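HTH-type transcriptional regulator PrpR (Mycobacterium tuberculosis, PDB 6D2S) regulates expression of enzymes of short-chain fatty acid catabolism via the glyoxylate and methylcitrate cycles and is required for assimilating cholesterol-derived propionate. Local coordinates at residues E6-F11 with S195-A200; P182-R187 with Y240-K245. All blocks are in the same frame, centred on the assembly; numbering follows the deposited sequence.

Interaction 1: E6-F11 with S195-A200; sequences EVRDFF and SKRQSA. With CA (calcium ion), chain B; NA (sodium ion), chain G.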
ATOM      1  N   GLU A   6      -5.710 -14.927   9.410  1.00 25.55           N
ATOM      2  CA  GLU A   6      -5.559 -15.850   8.287  1.00 22.36           C
ATOM      3  C   GLU A   6      -5.019 -15.130   7.061  1.00 21.84           C
ATOM      4  O   GLU A   6      -4.169 -15.666   6.337  1.00 19.55           O
ATOM      5  CB  GLU A   6      -6.894 -16.509   7.931  1.00 19.12           C
ATOM      6  CG  GLU A   6      -7.573 -17.286   9.012  1.00 20.30           C
ATOM      7  CD  GLU A   6      -8.892 -17.887   8.506  1.00 32.10           C
ATOM      8  OE1 GLU A   6      -8.856 -18.792   7.641  1.00 26.28           O
ATOM      9  OE2 GLU A   6      -9.963 -17.435   8.956  1.00 31.76           O
ATOM     10  N   VAL A   7      -5.506 -13.911   6.801  1.00 15.78           N
ATOM     11  CA  VAL A   7      -5.051 -13.216   5.615  1.00 14.88           C
ATOM     12  C   VAL A   7      -3.627 -12.708   5.807  1.00 16.65           C
ATOM     13  O   VAL A   7      -2.854 -12.632   4.843  1.00 15.11           O
ATOM     14  CB  VAL A   7      -6.019 -12.075   5.245  1.00 15.22           C
ATOM     15  CG1 VAL A   7      -5.527 -11.346   4.016  1.00 16.43           C
ATOM     16  CG2 VAL A   7      -7.431 -12.654   4.997  1.00 15.62           C
ATOM     17  N   ARG A   8      -3.255 -12.356   7.037  1.00 16.37           N
ATOM     18  CA  ARG A   8      -1.864 -11.979   7.282  1.00 22.75           C
ATOM     19  C   ARG A   8      -0.921 -13.125   6.934  1.00 18.78           C
ATOM     20  O   ARG A   8       0.113 -12.910   6.292  1.00 17.72           O
ATOM     21  CB  ARG A   8      -1.666 -11.556   8.736  1.00 30.01           C
ATOM     22  CG  ARG A   8      -0.231 -11.138   9.058  1.00 38.38           C
ATOM     23  CD  ARG A   8      -0.033 -10.827  10.546  1.00 50.60           C
ATOM     24  NE  ARG A   8      -0.198 -12.002  11.402  1.00 60.19           N
ATOM     25  CZ  ARG A   8      -1.176 -12.155  12.291  1.00 67.16           C
ATOM     26  NH1 ARG A   8      -2.083 -11.200  12.455  1.00 70.41           N
ATOM     27  NH2 ARG A   8      -1.241 -13.258  13.024  1.00 68.56           N
ATOM     28  N   ASP A   9      -1.267 -14.353   7.342  1.00 16.09           N
ATOM     29  CA  ASP A   9      -0.445 -15.501   6.967  1.00 20.24           C
ATOM     30  C   ASP A   9      -0.435 -15.702   5.455  1.00 18.48           C
ATOM     31  O   ASP A   9       0.601 -16.057   4.875  1.00 15.87           O
ATOM     32  CB  ASP A   9      -0.925 -16.774   7.667  1.00 18.54           C
ATOM     33  CG  ASP A   9       0.055 -17.922   7.490  1.00 20.70           C
ATOM     34  OD1 ASP A   9       1.277 -17.669   7.561  1.00 17.36           O
ATOM     35  OD2 ASP A   9      -0.362 -19.077   7.282  1.00 18.84           O
ATOM     36  N   PHE A  10      -1.580 -15.488   4.800  1.00 14.90           N
ATOM     37  CA  PHE A  10      -1.653 -15.625   3.348  1.00 14.88           C
ATOM     38  C   PHE A  10      -0.607 -14.744   2.664  1.00 16.38           C
ATOM     39  O   PHE A  10       0.133 -15.192   1.775  1.00 13.35           O
ATOM     40  CB  PHE A  10      -3.068 -15.268   2.874  1.00 14.32           C
ATOM     41  CG  PHE A  10      -3.251 -15.342   1.385  1.00 15.28           C
ATOM     42  CD1 PHE A  10      -3.710 -16.504   0.789  1.00 18.12           C
ATOM     43  CD2 PHE A  10      -2.968 -14.242   0.581  1.00 19.14           C
ATOM     44  CE1 PHE A  10      -3.878 -16.573  -0.590  1.00 23.19           C
ATOM     45  CE2 PHE A  10      -3.127 -14.308  -0.802  1.00 21.07           C
ATOM     46  CZ  PHE A  10      -3.578 -15.470  -1.383  1.00 22.20           C
ATOM     47  N   PHE A  11      -0.524 -13.479   3.069  1.00 15.04           N
ATOM     48  CA  PHE A  11       0.475 -12.615   2.454  1.00 16.88           C
ATOM     49  C   PHE A  11       1.885 -12.971   2.927  1.00 13.31           C
ATOM     50  O   PHE A  11       2.827 -12.940   2.125  1.00 15.98           O
ATOM     51  CB  PHE A  11       0.140 -11.148   2.712  1.00 14.53           C
ATOM     52  CG  PHE A  11      -0.940 -10.606   1.792  1.00 15.17           C
ATOM     53  CD1 PHE A  11      -0.619 -10.123   0.530  1.00 19.93           C
ATOM     54  CD2 PHE A  11      -2.274 -10.608   2.186  1.00 17.30           C
ATOM     55  CE1 PHE A  11      -1.620  -9.628  -0.320  1.00 18.90           C
ATOM     56  CE2 PHE A  11      -3.272 -10.131   1.346  1.00 18.11           C
ATOM     57  CZ  PHE A  11      -2.940  -9.636   0.090  1.00 19.46           C
ATOM     58  N   SER A 195      -0.862  -3.347  13.146  1.00 62.16           N
ATOM     59  CA  SER A 195      -0.740  -4.315  12.065  1.00 58.12           C
ATOM     60  C   SER A 195       0.726  -4.382  11.653  1.00 53.76           C
ATOM     61  O   SER A 195       1.323  -3.357  11.308  1.00 46.53           O
ATOM     62  CB  SER A 195      -1.625  -3.931  10.879  1.00 58.49           C
ATOM     63  OG  SER A 195      -1.390  -4.785   9.771  1.00 58.63           O
ATOM     64  N   LYS A 196       1.302  -5.581  11.704  1.00 54.89           N
ATOM     65  CA  LYS A 196       2.708  -5.803  11.394  1.00 50.82           C
ATOM     66  C   LYS A 196       2.811  -6.745  10.204  1.00 47.92           C
ATOM     67  O   LYS A 196       2.128  -7.773  10.164  1.00 53.85           O
ATOM     68  CB  LYS A 196       3.452  -6.390  12.598  1.00 52.48           C
ATOM     69  CG  LYS A 196       4.949  -6.557  12.386  1.00 52.44           C
ATOM     70  CD  LYS A 196       5.581  -7.370  13.505  1.00 59.17           C
ATOM     71  CE  LYS A 196       7.061  -7.042  13.664  1.00 61.52           C
ATOM     72  NZ  LYS A 196       7.277  -5.643  14.140  1.00 61.93           N
ATOM     73  N   ARG A 197       3.666  -6.398   9.242  1.00 39.52           N
ATOM     74  CA  ARG A 197       3.883  -7.217   8.058  1.00 42.69           C
ATOM     75  C   ARG A 197       5.378  -7.410   7.852  1.00 39.16           C
ATOM     76  O   ARG A 197       6.131  -6.435   7.808  1.00 38.98           O
ATOM     77  CB  ARG A 197       3.244  -6.578   6.818  1.00 45.49           C
ATOM     78  CG  ARG A 197       1.722  -6.555   6.855  1.00 57.39           C
ATOM     79  CD  ARG A 197       1.162  -7.970   6.981  1.00 65.70           C
ATOM     80  NE  ARG A 197      -0.301  -8.021   6.946  1.00 65.94           N
ATOM     81  CZ  ARG A 197      -1.019  -8.137   5.833  1.00 61.60           C
ATOM     82  NH1 ARG A 197      -2.345  -8.180   5.898  1.00 62.93           N
ATOM     83  NH2 ARG A 197      -0.412  -8.205   4.656  1.00 57.80           N
ATOM     84  N   GLN A 198       5.806  -8.663   7.741  1.00 39.31           N
ATOM     85  CA  GLN A 198       7.212  -8.994   7.567  1.00 43.21           C
ATOM     86  C   GLN A 198       7.437  -9.619   6.198  1.00 46.17           C
ATOM     87  O   GLN A 198       6.620 -10.415   5.727  1.00 46.34           O
ATOM     88  CB  GLN A 198       7.690  -9.957   8.654  1.00 48.12           C
ATOM     89  CG  GLN A 198       7.445  -9.478  10.071  1.00 47.83           C
ATOM     90  CD  GLN A 198       7.490 -10.615  11.070  1.00 51.31           C
ATOM     91  OE1 GLN A 198       8.495 -10.824  11.750  1.00 48.12           O
ATOM     92  NE2 GLN A 198       6.397 -11.361  11.163  1.00 58.32           N
ATOM     93  N   SER A 199       8.543  -9.247   5.557  1.00 48.66           N
ATOM     94  CA  SER A 199       8.964  -9.880   4.314  1.00 41.86           C
ATOM     95  C   SER A 199       9.979 -10.990   4.552  1.00 46.27           C
ATOM     96  O   SER A 199       9.775 -12.117   4.101  1.00 40.86           O
ATOM     97  CB  SER A 199       9.551  -8.841   3.352  1.00 40.82           C
ATOM     98  OG  SER A 199      10.534  -8.049   3.994  1.00 39.23           O
ATOM     99  N   ALA A 200      11.066 -10.694   5.270  1.00 44.07           N
ATOM    100  CA  ALA A 200      12.166 -11.635   5.423  1.00 40.72           C
ATOM    101  C   ALA A 200      12.199 -12.334   6.773  1.00 36.42           C
ATOM    102  O   ALA A 200      12.808 -13.403   6.878  1.00 48.59           O
ATOM    103  CB  ALA A 200      13.506 -10.918   5.210  1.00 37.68           C
TER
HETATM  104 CA    CA B 501       1.964 -19.875   6.764  0.50 14.99          CA
HETATM  105 NA    NA G 506       9.490 -14.231   3.817  1.00 18.95          NA
HETATM  106  O   HOH W   1       7.304 -13.010   4.069  1.00 25.23           O
HETATM  107  O   HOH W   2      11.785 -13.749   3.371  1.00 36.73           O
HETATM  108  O   HOH W   3       9.724 -14.336   5.922  1.00 28.66           O

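Interaction 2: P182-R187 with Y240-K245; sequences PFIFVR and YFWVAK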
ATOM      1  N   PRO A 182      14.386  -5.165   1.983  1.00 13.44           N
ATOM      2  CA  PRO A 182      13.333  -5.883   2.720  1.00 12.91           C
ATOM      3  C   PRO A 182      12.925  -5.098   3.960  1.00 17.48           C
ATOM      4  O   PRO A 182      13.756  -4.823   4.829  1.00 21.59           O
ATOM      5  CB  PRO A 182      13.998  -7.219   3.094  1.00 19.44           C
ATOM      6  CG  PRO A 182      15.347  -7.208   2.472  1.00 19.22           C
ATOM      7  CD  PRO A 182      15.697  -5.825   2.080  1.00 17.15           C
ATOM      8  N   PHE A 183      11.649  -4.723   4.037  1.00 18.35           N
ATOM      9  CA  PHE A 183      11.139  -3.921   5.144  1.00 18.31           C
ATOM     10  C   PHE A 183      10.160  -4.715   5.999  1.00 22.70           C
ATOM     11  O   PHE A 183       9.456  -5.599   5.506  1.00 22.31           O
ATOM     12  CB  PHE A 183      10.409  -2.665   4.655  1.00 17.56           C
ATOM     13  CG  PHE A 183      11.302  -1.600   4.078  1.00 16.86           C
ATOM     14  CD1 PHE A 183      12.129  -0.843   4.899  1.00 16.84           C
ATOM     15  CD2 PHE A 183      11.270  -1.322   2.710  1.00 16.39           C
ATOM     16  CE1 PHE A 183      12.927   0.155   4.368  1.00 16.48           C
ATOM     17  CE2 PHE A 183      12.058  -0.319   2.170  1.00 17.78           C
ATOM     18  CZ  PHE A 183      12.891   0.419   2.999  1.00 15.99           C
ATOM     19  N   ILE A 184      10.127  -4.381   7.296  1.00 23.08           N
ATOM     20  CA  ILE A 184       8.978  -4.652   8.155  1.00 21.31           C
ATOM     21  C   ILE A 184       8.067  -3.438   8.097  1.00 20.14           C
ATOM     22  O   ILE A 184       8.514  -2.311   8.340  1.00 22.00           O
ATOM     23  CB  ILE A 184       9.413  -4.916   9.608  1.00 21.62           C
ATOM     24  CG1 ILE A 184      10.347  -6.121   9.705  1.00 27.04           C
ATOM     25  CG2 ILE A 184       8.183  -5.056  10.511  1.00 25.01           C
ATOM     26  CD1 ILE A 184      11.059  -6.202  11.041  1.00 32.31           C
ATOM     27  N   PHE A 185       6.794  -3.657   7.781  1.00 20.50           N
ATOM     28  CA  PHE A 185       5.808  -2.581   7.742  1.00 20.40           C
ATOM     29  C   PHE A 185       4.967  -2.625   9.014  1.00 24.31           C
ATOM     30  O   PHE A 185       4.449  -3.683   9.383  1.00 24.96           O
ATOM     31  CB  PHE A 185       4.932  -2.715   6.496  1.00 22.02           C
ATOM     32  CG  PHE A 185       3.772  -1.759   6.441  1.00 27.45           C
ATOM     33  CD1 PHE A 185       2.557  -2.079   7.037  1.00 29.61           C
ATOM     34  CD2 PHE A 185       3.881  -0.557   5.767  1.00 24.94           C
ATOM     35  CE1 PHE A 185       1.481  -1.204   6.974  1.00 34.44           C
ATOM     36  CE2 PHE A 185       2.802   0.320   5.689  1.00 29.33           C
ATOM     37  CZ  PHE A 185       1.605  -0.001   6.296  1.00 35.12           C
ATOM     38  N   VAL A 186       4.847  -1.486   9.695  1.00 22.67           N
ATOM     39  CA  VAL A 186       4.087  -1.401  10.938  1.00 23.72           C
ATOM     40  C   VAL A 186       3.131  -0.223  10.852  1.00 25.74           C
ATOM     41  O   VAL A 186       3.540   0.898  10.525  1.00 25.76           O
ATOM     42  CB  VAL A 186       5.001  -1.254  12.172  1.00 25.45           C
ATOM     43  CG1 VAL A 186       4.152  -1.024  13.431  1.00 31.16           C
ATOM     44  CG2 VAL A 186       5.870  -2.483  12.340  1.00 29.99           C
ATOM     45  N   ARG A 187       1.864  -0.476  11.147  1.00 25.40           N
ATOM     46  CA  ARG A 187       0.858   0.564  11.272  1.00 27.24           C
ATOM     47  C   ARG A 187       0.188   0.433  12.631  1.00 33.40           C
ATOM     48  O   ARG A 187      -0.109  -0.678  13.079  1.00 33.50           O
ATOM     49  CB  ARG A 187      -0.186   0.466  10.160  1.00 28.59           C
ATOM     50  CG  ARG A 187      -1.268   1.519  10.265  1.00 39.70           C
ATOM     51  CD  ARG A 187      -2.289   1.380   9.160  1.00 47.11           C
ATOM     52  NE  ARG A 187      -2.842   0.032   9.080  1.00 53.05           N
ATOM     53  CZ  ARG A 187      -3.692  -0.478   9.965  1.00 54.24           C
ATOM     54  NH1 ARG A 187      -4.077   0.245  11.008  1.00 56.61           N
ATOM     55  NH2 ARG A 187      -4.153  -1.710   9.811  1.00 53.18           N
ATOM     56  N   TYR A 240      17.644  -2.795  13.670  1.00 23.51           N
ATOM     57  CA  TYR A 240      16.826  -2.329  12.563  1.00 24.41           C
ATOM     58  C   TYR A 240      16.782  -0.812  12.581  1.00 23.27           C
ATOM     59  O   TYR A 240      16.733  -0.196  13.650  1.00 25.16           O
ATOM     60  CB  TYR A 240      15.414  -2.914  12.635  1.00 24.56           C
ATOM     61  CG  TYR A 240      15.397  -4.383  12.282  1.00 32.34           C
ATOM     62  CD1 TYR A 240      14.899  -4.829  11.059  1.00 29.00           C
ATOM     63  CD2 TYR A 240      15.924  -5.321  13.158  1.00 39.50           C
ATOM     64  CE1 TYR A 240      14.913  -6.184  10.739  1.00 30.71           C
ATOM     65  CE2 TYR A 240      15.938  -6.666  12.850  1.00 40.52           C
ATOM     66  CZ  TYR A 240      15.436  -7.094  11.646  1.00 38.84           C
ATOM     67  OH  TYR A 240      15.466  -8.446  11.365  1.00 39.77           O
ATOM     68  N   PHE A 241      16.836  -0.223  11.391  1.00 20.84           N
ATOM     69  CA  PHE A 241      16.666   1.208  11.227  1.00 20.78           C
ATOM     70  C   PHE A 241      15.202   1.477  10.897  1.00 23.36           C
ATOM     71  O   PHE A 241      14.654   0.885   9.960  1.00 22.61           O
ATOM     72  CB  PHE A 241      17.586   1.742  10.127  1.00 22.04           C
ATOM     73  CG  PHE A 241      17.675   3.239  10.096  1.00 26.13           C
ATOM     74  CD1 PHE A 241      18.796   3.888  10.576  1.00 23.88           C
ATOM     75  CD2 PHE A 241      16.621   4.000   9.620  1.00 27.09           C
ATOM     76  CE1 PHE A 241      18.878   5.266  10.566  1.00 24.31           C
ATOM     77  CE2 PHE A 241      16.699   5.381   9.614  1.00 23.41           C
ATOM     78  CZ  PHE A 241      17.823   6.012  10.075  1.00 21.79           C
ATOM     79  N   TRP A 242      14.574   2.353  11.675  1.00 21.40           N
ATOM     80  CA  TRP A 242      13.140   2.585  11.606  1.00 22.45           C
ATOM     81  C   TRP A 242      12.858   4.021  11.195  1.00 19.96           C
ATOM     82  O   TRP A 242      13.501   4.955  11.684  1.00 21.59           O
ATOM     83  CB  TRP A 242      12.475   2.291  12.956  1.00 25.72           C
ATOM     84  CG  TRP A 242      12.390   0.821  13.272  1.00 29.15           C
ATOM     85  CD1 TRP A 242      13.275   0.078  14.001  1.00 29.01           C
ATOM     86  CD2 TRP A 242      11.356  -0.079  12.857  1.00 30.70           C
ATOM     87  NE1 TRP A 242      12.853  -1.232  14.060  1.00 29.73           N
ATOM     88  CE2 TRP A 242      11.675  -1.350  13.372  1.00 34.58           C
ATOM     89  CE3 TRP A 242      10.187   0.073  12.104  1.00 40.29           C
ATOM     90  CZ2 TRP A 242      10.869  -2.464  13.158  1.00 38.81           C
ATOM     91  CZ3 TRP A 242       9.394  -1.034  11.889  1.00 41.98           C
ATOM     92  CH2 TRP A 242       9.737  -2.285  12.416  1.00 39.67           C
ATOM     93  N   VAL A 243      11.894   4.191  10.290  1.00 19.28           N
ATOM     94  CA  VAL A 243      11.411   5.511   9.893  1.00 19.90           C
ATOM     95  C   VAL A 243       9.895   5.486   9.995  1.00 19.07           C
ATOM     96  O   VAL A 243       9.259   4.538   9.524  1.00 19.88           O
ATOM     97  CB  VAL A 243      11.859   5.878   8.464  1.00 25.11           C
ATOM     98  CG1 VAL A 243      11.408   7.281   8.110  1.00 25.12           C
ATOM     99  CG2 VAL A 243      13.371   5.744   8.338  1.00 31.78           C
ATOM    100  N   ALA A 244       9.317   6.500  10.644  1.00 19.86           N
ATOM    101  CA  ALA A 244       7.888   6.507  10.925  1.00 20.63           C
ATOM    102  C   ALA A 244       7.334   7.921  10.814  1.00 24.66           C
ATOM    103  O   ALA A 244       8.046   8.911  11.002  1.00 23.45           O
ATOM    104  CB  ALA A 244       7.576   5.953  12.327  1.00 23.73           C
ATOM    105  N   LYS A 245       6.042   8.005  10.508  1.00 21.67           N
ATOM    106  CA  LYS A 245       5.364   9.290  10.521  1.00 22.58           C
ATOM    107  C   LYS A 245       3.881   9.051  10.746  1.00 24.83           C
ATOM    108  O   LYS A 245       3.351   7.998  10.371  1.00 25.20           O
ATOM    109  CB  LYS A 245       5.588  10.046   9.206  1.00 26.63           C
ATOM    110  CG  LYS A 245       5.191  11.505   9.252  1.00 29.59           C
ATOM    111  CD  LYS A 245       5.649  12.243   8.005  1.00 29.52           C
ATOM    112  CE  LYS A 245       4.610  12.143   6.910  1.00 38.81           C
ATOM    113  NZ  LYS A 245       4.920  13.066   5.776  1.00 43.32           N
TER

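Interaction 1: E6-F11 with S195-A200
Arg197 sets off from its edge strand with CG beside the backbone N (chi1 -68°) and bends once, at chi2, which carries its guanidinium across to helix 3-13, the first of this fragment. Arg8 runs its chain out from the helix with CG anti to the backbone N and turns only at chi3. The Arg8 stem and CA lie against the Arg197 guanidinium: Arg8 CG is 3.8 Å from Arg197 NE, and Arg8 CA sits over one face. The guanidinium planes are 70° apart. Further out, Arg8 CD comes within 3.8 Å of Lys196 O. On the next helical turn Phe11 CB packs 3.6 Å from Arg197 NH2, its ring tilted 29° from the guanidinium plane. Phe11 also touches Leu126 of helix 116-135. Each segment also holds a metal away from the touching residues: Asp9 OD1 and OD2 bind a calcium ion shared with Asp13, and Ser199 O a sodium ion shared with Asn15 and waters. Arg8 NE and Arg197 NE are 6.0 Å apart, so the like charges are near without touching and probably add no attraction; helix and sheet edge are joined by a guanidinium laid on the carbon atoms of Arg8 and Phe11.

Interaction 2: P182-R187 with Y240-K245
Tyr240 begins the contact from strand 239-247, its CE1 meeting Ile184 CD1 at 3.9 Å, with the two side chains crossing at about a right angle. Its hydroxyl is hydrogen-bonded to Asp236; Ile184 meets the ring carbons. Trp242, two residues on and on the same side of the strand, does most of the work. With CG beside the backbone N (chi1 -73°) and the indole turned by chi2 of 94°, its six-membered ring reaches over to the other strand. Ile184 CG2 stands at the edge of that ring, near its plane, 3.7 Å from CH2. Val186 CG2 comes to the neighbouring corner, 3.8 Å from CZ3, and Val186 and the indole lie roughly at right angles. Ile184 thus divides its branches, CD1 to the tyrosine and CG2 to the tryptophan. The axes are 9.1 Å apart because strand 261-268 lies between, pairing through Gly266 with Ile184 and through Gly264 with Val186. All four touching side chains are buried and meet through carbon atoms, so the contact is hydrophobic, bridging one face of the antiparallel sheet across its glycine-containing middle strand.

How the interactions relate
Interactions 1 and 2 share one antiparallel sheet in the short-chain fatty acyl coenzyme A regulator C-terminal region, a GAF-clan family and so possibly a ligand-sensing part. Strand 194-198 pairs with strand 183-189, which directly precedes it: Ser195 N lies 2.8 Å from Arg187 O and Arg197 N 2.8 Å from Phe185 O, both probable hydrogen bonds. The contact centres are about 14 Å apart. Ile184 joins the two, since its CG2, besides meeting Trp242, packs 3.7 Å from Arg197 O. Interaction 1 thus adds helix 3-13 at the outer strand, while interaction 2 links strands further in. The sodium ion bound by Ser199 lies about 10 Å from the Ile184 side chain; Ser199 OG is also hydrogen-bonded to Phe183 O.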